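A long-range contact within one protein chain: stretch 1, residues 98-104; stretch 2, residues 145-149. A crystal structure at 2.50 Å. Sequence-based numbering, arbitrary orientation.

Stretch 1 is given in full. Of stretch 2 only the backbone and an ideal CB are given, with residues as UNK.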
# COMPACT_ATOMS: atom_id res chain seq x y z
N GLY C 98 0.86 18.97 -43.41
CA GLY C 98 0.13 17.79 -43.84
C GLY C 98 0.88 16.51 -43.48
O GLY C 98 1.20 16.29 -42.29
N PRO C 99 1.19 15.67 -44.50
CA PRO C 99 1.83 14.37 -44.24
C PRO C 99 3.35 14.48 -44.18
O PRO C 99 4.01 13.50 -43.87
CB PRO C 99 1.42 13.53 -45.45
CG PRO C 99 1.26 14.55 -46.60
CD PRO C 99 0.97 15.91 -45.95
N LEU C 100 3.89 15.66 -44.49
CA LEU C 100 5.32 15.92 -44.39
C LEU C 100 5.74 16.30 -42.97
O LEU C 100 5.24 17.28 -42.40
CB LEU C 100 5.73 17.02 -45.38
CG LEU C 100 7.20 17.46 -45.34
CD1 LEU C 100 8.16 16.29 -45.70
CD2 LEU C 100 7.45 18.71 -46.22
N ARG C 101 6.65 15.52 -42.39
CA ARG C 101 7.18 15.82 -41.06
C ARG C 101 8.68 16.02 -41.13
O ARG C 101 9.41 15.15 -41.61
CB ARG C 101 6.84 14.69 -40.10
CG ARG C 101 7.54 14.77 -38.76
CD ARG C 101 7.29 13.50 -37.99
NE ARG C 101 7.76 13.65 -36.63
CZ ARG C 101 7.00 14.05 -35.62
NH1 ARG C 101 5.71 14.29 -35.84
NH2 ARG C 101 7.52 14.22 -34.40
N VAL C 102 9.13 17.18 -40.67
CA VAL C 102 10.54 17.54 -40.71
C VAL C 102 11.06 17.74 -39.29
O VAL C 102 10.66 18.67 -38.58
CB VAL C 102 10.80 18.82 -41.55
CG1 VAL C 102 12.30 19.17 -41.58
CG2 VAL C 102 10.25 18.68 -42.97
N GLN C 103 11.98 16.88 -38.89
CA GLN C 103 12.44 16.83 -37.52
C GLN C 103 13.93 17.16 -37.44
O GLN C 103 14.72 16.70 -38.28
CB GLN C 103 12.16 15.42 -36.98
CG GLN C 103 12.24 15.27 -35.49
CD GLN C 103 11.56 13.98 -35.04
OE1 GLN C 103 10.39 13.82 -35.22
NE2 GLN C 103 12.30 13.08 -34.47
N PHE C 104 14.31 17.92 -36.43
CA PHE C 104 15.66 18.47 -36.34
C PHE C 104 15.94 18.86 -34.88
O PHE C 104 14.99 19.12 -34.11
CB PHE C 104 15.81 19.70 -37.26
CG PHE C 104 14.71 20.75 -37.08
CD1 PHE C 104 14.90 21.83 -36.25
CD2 PHE C 104 13.49 20.64 -37.77
CE1 PHE C 104 13.89 22.80 -36.09
CE2 PHE C 104 12.48 21.58 -37.59
CZ PHE C 104 12.68 22.67 -36.75
N UNK C 145 9.55 5.26 -42.61
CA UNK C 145 10.85 5.82 -42.21
C UNK C 145 10.66 7.19 -41.54
O UNK C 145 11.62 7.92 -41.35
CB UNK C 145 11.77 5.95 -43.42
N UNK C 146 9.42 7.50 -41.19
CA UNK C 146 9.07 8.80 -40.62
C UNK C 146 9.60 8.95 -39.20
O UNK C 146 9.44 8.03 -38.39
CB UNK C 146 7.55 8.99 -40.63
N UNK C 147 10.22 10.10 -38.92
CA UNK C 147 10.75 10.43 -37.60
C UNK C 147 9.63 10.48 -36.55
O UNK C 147 8.47 10.76 -36.87
CB UNK C 147 11.49 11.77 -37.65
N UNK C 148 9.98 10.16 -35.31
CA UNK C 148 9.01 10.22 -34.21
C UNK C 148 9.67 10.87 -32.99
O UNK C 148 10.90 10.84 -32.86
CB UNK C 148 8.49 8.82 -33.86
N UNK C 149 8.84 11.45 -32.12
CA UNK C 149 9.29 11.87 -30.78
C UNK C 149 8.86 10.88 -29.71
O UNK C 149 9.70 10.19 -29.13
CB UNK C 149 8.74 13.26 -30.44

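The second stretch runs past one side of the strand 100-104, the touching parts of the two making an angle of 55°. Alternation along the strand turns the CA-to-CB bonds of Arg-101 and Gln-103 toward it and those of Leu-100 and Val-102 away, so what the strand offers is mainly polar. Arg-101 and Gln-103 are already joined: Arg-101 NE and Arg-101 NH2 each donate to Gln-103 OE1, at 3.0 Å in both cases, which leaves the NE2 group of Gln-103 free to donate to the other stretch.

Position 145 has nothing of stretch 1 within 5.5 Å of its ideal CB. The contact sets no requirement here, and almost any side chain would be compatible. The residue is Leu-145, which makes no contact with the strand.

At position 146 the CA-to-CB bond points sideways, and the ideal CB lies 5.2 Å from Arg-101 CD. A short side chain would gain little. A long one could follow the aliphatic part of Arg-101 toward the start of stretch 1, where the carbonyl oxygen of Pro-99 is an available acceptor. An extended chain ending in a donor suits best, with lysine, arginine or glutamine all plausible; a purely aliphatic chain could pack but would leave that acceptor unused. The residue is Lys-146. Its chi1 and chi2 are both t, its CG packs 3.8 Å from Arg-101 CD, and its NZ donates a hydrogen bond of 2.8 Å to Pro-99 O. The end of the side chain thus comes much nearer to stretch 1 than its base.

Position 147 points toward the strand at close range. Its ideal CB is already 3.4 Å from Gln-103 OE1 and 4.3 Å from Arg-101 NE, so little depth remains along this direction and a small residue such as alanine, serine or glycine fits most readily. Phi/psi of -61/151 is ordinary for an L-residue and does not call for glycine. Ala-147 is found, its methyl resting against Gln-103 OE1. Its carbonyl oxygen approaches Arg-101 NE to 3.0 Å, but the angle is too poor for a hydrogen bond.

At position 148 the CA-to-CB bond points away, with no atom of stretch 1 within 5.5 Å of the ideal CB. The backbone makes the main contribution: Gln-103 NE2 donates to the carbonyl oxygen of 148 at 3.1 Å, with an angle of 158°. The side chain is therefore little constrained, and polar or beta-branched residues would do equally well. The residue is Thr-148, with chi1 p.

Position 149 points sideways, its ideal CB 4.3 Å from Arg-101 NH2 and 5.1 Å from Gln-103 OE1. An acidic group could answer the guanidinium charge, while a medium-sized aliphatic chain could cover the polar ends instead. Leu-149 takes the second course. Its CG lies 3.6 Å from Arg-101 NH2, at the edge of the guanidinium and near its plane, and its CD2 is 3.9 Å from Gln-103 NE2.

Stretch 2, residues 145-149: LKATL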
# COMPACT_ATOMS: atom_id res chain seq x y z
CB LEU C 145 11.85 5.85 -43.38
CG LEU C 145 12.17 4.54 -44.12
CD1 LEU C 145 13.01 4.80 -45.35
CD2 LEU C 145 12.86 3.50 -43.24
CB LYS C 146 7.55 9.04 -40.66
CG LYS C 146 7.16 10.48 -40.35
CD LYS C 146 5.65 10.68 -40.36
CE LYS C 146 5.14 10.95 -41.76
NZ LYS C 146 3.86 11.69 -41.68
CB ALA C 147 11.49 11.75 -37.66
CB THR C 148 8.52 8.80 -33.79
OG1 THR C 148 9.63 7.91 -33.78
CG2 THR C 148 7.45 8.26 -34.74
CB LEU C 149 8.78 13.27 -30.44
CG LEU C 149 9.39 14.38 -31.27
CD1 LEU C 149 8.80 15.68 -30.83
CD2 LEU C 149 10.87 14.37 -31.07
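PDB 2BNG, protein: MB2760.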